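Local atomic coordinates of rusticyanin (Thiobacillus ferrooxidans, PDB entry 2CAK), a protein that carries electrons from cytochrome c552 to the A-type oxidase, using a single bound copper ion as its redox centre. Residues Asn77-Lys80 against Gly81-His84; Cys137-Pro140 against Gly141-Ala144. All coordinates share one frame; numbering follows the deposited sequence. Where two conformers were deposited one is given.

Interaction 1: residues Asn77-Lys80 against Gly81-His84; sequences NTNK and GFGH. With CU1 (copper (I) ion), chain B.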
loop_
_atom_site.group_PDB
_atom_site.type_symbol
_atom_site.label_atom_id
_atom_site.label_comp_id
_atom_site.label_asym_id
_atom_site.label_seq_id
_atom_site.Cartn_x
_atom_site.Cartn_y
_atom_site.Cartn_z
ATOM N N ASN A 77 -2.335 -8.593 -1.918
ATOM C CA ASN A 77 -3.740 -8.611 -1.671
ATOM C C ASN A 77 -4.121 -9.933 -0.984
ATOM O O ASN A 77 -4.220 -10.983 -1.628
ATOM C CB ASN A 77 -4.585 -8.451 -2.938
ATOM C CG ASN A 77 -6.076 -8.552 -2.695
ATOM O OD1 ASN A 77 -6.866 -8.919 -3.638
ATOM N ND2 ASN A 77 -6.513 -8.286 -1.516
ATOM N N THR A 78 -4.384 -9.855 0.322
ATOM C CA THR A 78 -4.756 -10.977 1.145
ATOM C C THR A 78 -6.249 -11.158 1.369
ATOM O O THR A 78 -6.688 -12.022 2.107
ATOM C CB THR A 78 -4.014 -10.907 2.509
ATOM O OG1 THR A 78 -4.122 -9.597 3.092
ATOM C CG2 THR A 78 -2.530 -11.202 2.317
ATOM N N ASN A 79 -7.061 -10.328 0.756
ATOM C CA ASN A 79 -8.492 -10.278 1.069
ATOM C C ASN A 79 -9.305 -11.082 0.090
ATOM O O ASN A 79 -9.482 -10.685 -1.056
ATOM C CB ASN A 79 -8.933 -8.805 1.107
ATOM C CG ASN A 79 -10.309 -8.631 1.741
ATOM O OD1 ASN A 79 -10.844 -9.379 2.603
ATOM N ND2 ASN A 79 -10.886 -7.590 1.303
ATOM N N LYS A 80 -9.835 -12.208 0.529
ATOM C CA LYS A 80 -10.678 -13.023 -0.336
ATOM C C LYS A 80 -11.851 -12.224 -0.873
ATOM O O LYS A 80 -12.538 -11.516 -0.127
ATOM C CB LYS A 80 -11.107 -14.290 0.461
ATOM C CG LYS A 80 -9.892 -15.118 0.886
ATOM C CD LYS A 80 -10.227 -16.524 1.345
ATOM C CE LYS A 80 -9.020 -17.436 1.493
ATOM N NZ LYS A 80 -7.751 -16.791 1.068
ATOM N N GLY A 81 -12.134 -12.358 -2.154
ATOM C CA GLY A 81 -13.310 -11.819 -2.813
ATOM C C GLY A 81 -13.174 -10.434 -3.417
ATOM O O GLY A 81 -14.105 -9.964 -4.093
ATOM N N PHE A 82 -12.082 -9.734 -3.188
ATOM C CA PHE A 82 -11.903 -8.357 -3.594
ATOM C C PHE A 82 -10.561 -8.168 -4.286
ATOM O O PHE A 82 -9.586 -8.755 -3.873
ATOM C CB PHE A 82 -11.958 -7.407 -2.384
ATOM C CG PHE A 82 -13.344 -7.444 -1.774
ATOM C CD1 PHE A 82 -13.678 -8.348 -0.774
ATOM C CD2 PHE A 82 -14.315 -6.597 -2.256
ATOM C CE1 PHE A 82 -14.954 -8.377 -0.260
ATOM C CE2 PHE A 82 -15.603 -6.589 -1.699
ATOM C CZ PHE A 82 -15.911 -7.479 -0.706
ATOM N N GLY A 83 -10.524 -7.324 -5.287
ATOM C CA GLY A 83 -9.315 -6.968 -6.000
ATOM C C GLY A 83 -8.764 -5.588 -5.777
ATOM O O GLY A 83 -8.663 -4.742 -6.693
ATOM N N HIS A 84 -8.338 -5.282 -4.582
ATOM C CA HIS A 84 -7.914 -3.960 -4.143
ATOM C C HIS A 84 -6.711 -3.475 -4.919
ATOM O O HIS A 84 -5.894 -4.255 -5.420
ATOM C CB HIS A 84 -7.526 -4.071 -2.658
ATOM C CG HIS A 84 -8.598 -4.498 -1.722
ATOM N ND1 HIS A 84 -9.622 -3.696 -1.265
ATOM C CD2 HIS A 84 -8.738 -5.704 -1.104
ATOM C CE1 HIS A 84 -10.330 -4.416 -0.415
ATOM N NE2 HIS A 84 -9.840 -5.664 -0.293
HETATM CU CU CU1 B . -10.107 -1.752 -1.740
#
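The imidazole of His84 and the side-chain amide of Asn79 meet nearly coplanar, their planes 16° apart, in a copper-ligand loop of the cupredoxin fold. Here the chain leaving strand 70-77 reverses through a type II beta turn from Asn79 to Phe82. His84 ND1 binds the copper(I) ion at 2.1 Å, and the NE2 corner of the same ring faces Asn79, whose CB stands in the ring plane 3.6 Å from His84 NE2. The amide of Asn77 comes to the edge of the imidazole almost at right angles to it, near CD2, and the two asparagines thus meet different parts of the ring edge, CD2 and NE2. The CG of Asn77, anti to the backbone N (chi1 177°), is thereby carried toward the returning chain, 3.7 Å from Phe82 O. Farther out, the turn is closed by a weak backbone hydrogen bond, 3.5 Å from Phe82 N to Asn79 O. Gly81 has a positive phi that would drive a CB against Lys80 O, which explains the glycine. Ser111 OG hydrogen-bonds to His84 O, holding the backbone of the metal ligand. Phe82 lies alongside the Asn79 amide, and its CD1 sits 3.4 Å from Lys80 O, which lies near the plane of the ring.

Interaction 2: residues Cys137-Pro140 against Gly141-Ala144; sequences CQIP and GHAA. With CU1 (copper (I) ion), chain B.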
loop_
_atom_site.group_PDB
_atom_site.type_symbol
_atom_site.label_atom_id
_atom_site.label_comp_id
_atom_site.label_asym_id
_atom_site.label_seq_id
_atom_site.Cartn_x
_atom_site.Cartn_y
_atom_site.Cartn_z
ATOM N N CYS A 137 -6.976 2.948 -2.176
ATOM C CA CYS A 137 -7.559 1.934 -3.020
ATOM C C CYS A 137 -8.623 2.593 -3.941
ATOM O O CYS A 137 -9.374 3.458 -3.458
ATOM C CB CYS A 137 -8.220 0.837 -2.211
ATOM S SG CYS A 137 -9.042 -0.451 -3.211
ATOM N N GLN A 138 -8.644 2.154 -5.207
ATOM C CA GLN A 138 -9.592 2.716 -6.172
ATOM C C GLN A 138 -10.912 1.967 -6.294
ATOM O O GLN A 138 -11.776 2.427 -7.061
ATOM C CB GLN A 138 -8.952 2.818 -7.576
ATOM C CG GLN A 138 -7.877 3.877 -7.640
ATOM C CD GLN A 138 -7.551 4.125 -9.118
ATOM O OE1 GLN A 138 -6.759 3.522 -9.842
ATOM N NE2 GLN A 138 -8.361 5.054 -9.572
ATOM N N ILE A 139 -11.104 0.847 -5.602
ATOM C CA ILE A 139 -12.399 0.183 -5.708
ATOM C C ILE A 139 -13.471 1.132 -5.250
ATOM O O ILE A 139 -13.297 1.712 -4.157
ATOM C CB ILE A 139 -12.482 -1.119 -4.917
ATOM C CG1 ILE A 139 -11.577 -2.211 -5.502
ATOM C CG2 ILE A 139 -13.927 -1.641 -4.881
ATOM C CD1 ILE A 139 -11.603 -3.550 -4.737
ATOM N N PRO A 140 -14.533 1.361 -6.007
ATOM C CA PRO A 140 -15.563 2.339 -5.537
ATOM C C PRO A 140 -16.045 2.098 -4.131
ATOM O O PRO A 140 -16.381 0.988 -3.728
ATOM C CB PRO A 140 -16.690 2.134 -6.581
ATOM C CG PRO A 140 -15.910 1.820 -7.848
ATOM C CD PRO A 140 -14.818 0.875 -7.353
ATOM N N GLY A 141 -16.004 3.148 -3.326
ATOM C CA GLY A 141 -16.411 3.135 -1.952
ATOM C C GLY A 141 -15.324 2.897 -0.941
ATOM O O GLY A 141 -15.504 3.214 0.230
ATOM N N HIS A 142 -14.187 2.285 -1.318
ATOM C CA HIS A 142 -13.256 1.846 -0.300
ATOM C C HIS A 142 -12.502 3.019 0.337
ATOM O O HIS A 142 -12.418 3.047 1.576
ATOM C CB HIS A 142 -12.282 0.810 -0.881
ATOM C CG HIS A 142 -12.907 -0.539 -1.085
ATOM N ND1 HIS A 142 -12.145 -1.661 -1.342
ATOM C CD2 HIS A 142 -14.222 -0.901 -1.059
ATOM C CE1 HIS A 142 -13.020 -2.663 -1.469
ATOM N NE2 HIS A 142 -14.280 -2.242 -1.303
ATOM N N ALA A 143 -11.948 3.924 -0.460
ATOM C CA ALA A 143 -11.328 5.110 0.114
ATOM C C ALA A 143 -12.284 5.954 0.967
ATOM O O ALA A 143 -11.864 6.507 1.990
ATOM C CB ALA A 143 -10.623 5.932 -0.968
ATOM N N ALA A 144 -13.505 6.061 0.486
ATOM C CA ALA A 144 -14.527 6.821 1.204
ATOM C C ALA A 144 -14.828 6.247 2.573
ATOM O O ALA A 144 -15.277 6.954 3.481
ATOM C CB ALA A 144 -15.790 6.888 0.364
HETATM CU CU CU1 B . -10.107 -1.752 -1.740
HETATM O O HOH W 1 -12.022 3.951 -3.458
#
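Ile139 O is gripped twice: His142 N donates a nearly straight hydrogen bond to it (3.0 Å, 171°), and a water donates a second, its oxygen 2.7 Å from Ile139 O. The first bond closes a tight turn whose two central residues, Pro140 and Gly141, have the backbone angles of type II; a CB on Gly141 would collide with Pro140 O. The same water bridges the mouth of the loop, giving its other proton to Cys137 O and accepting from Ala143 N at 3.0 Å from its oxygen. This is the Cys-His-Met ligand loop of a blue copper protein, between strands 131-136 and 148-153, and the turn brings two ligands to one copper(I) ion, Cys137 SG at 2.2 Å and His142 ND1 at 2.1 Å. Ile139 packs beside the His142 ring in a CH-pi contact, its CG2 3.7 Å from the ring centroid and almost directly above it. That methyl is anti to the backbone N, while the other branch runs on past the ring until CD1 nears both His142 CE1 and the metal. With an alanine here both branches are gone from beside the imidazole, and His142 would probably be freer to rock about its copper bond. Just after the turn, Thr145 OG1 hydrogen-bonds to the carbonyl oxygens of Gly141 and His142. Cys137 SG, besides the metal, accepts a hydrogen bond from Ile139 N, 3.4 Å from that sulfur. Such an N-H donor probably draws charge from the thiolate and, with Ile139 CD1 close to the metal, is likely to favour the reduced copper.

In the fold
Interactions 1 and 2 lie in series along the chain, their centres 13 Å apart, yet converge on the same copper(I) ion. Residues 77-84 lie where the chain leaves strand 70-77 of one sheet and heads for strand 87-89 of the other, whereas residues 137-144 link strands 131-136 and 148-153, neighbours in that second sheet. Interaction 1 supplies one histidine; interaction 2 supplies a cysteine and a second histidine, and Met147, farther along the second loop, completes the four-residue site. Around the metal the loops touch: His84 ND1 is 3.2 Å from His142 ND1, and Cys137 SG is 3.8 Å from His84 CA. Ile139 CD1 also packs 3.6 Å from Gly83 C, so that the methyl covers the peptide between Gly83 and His84.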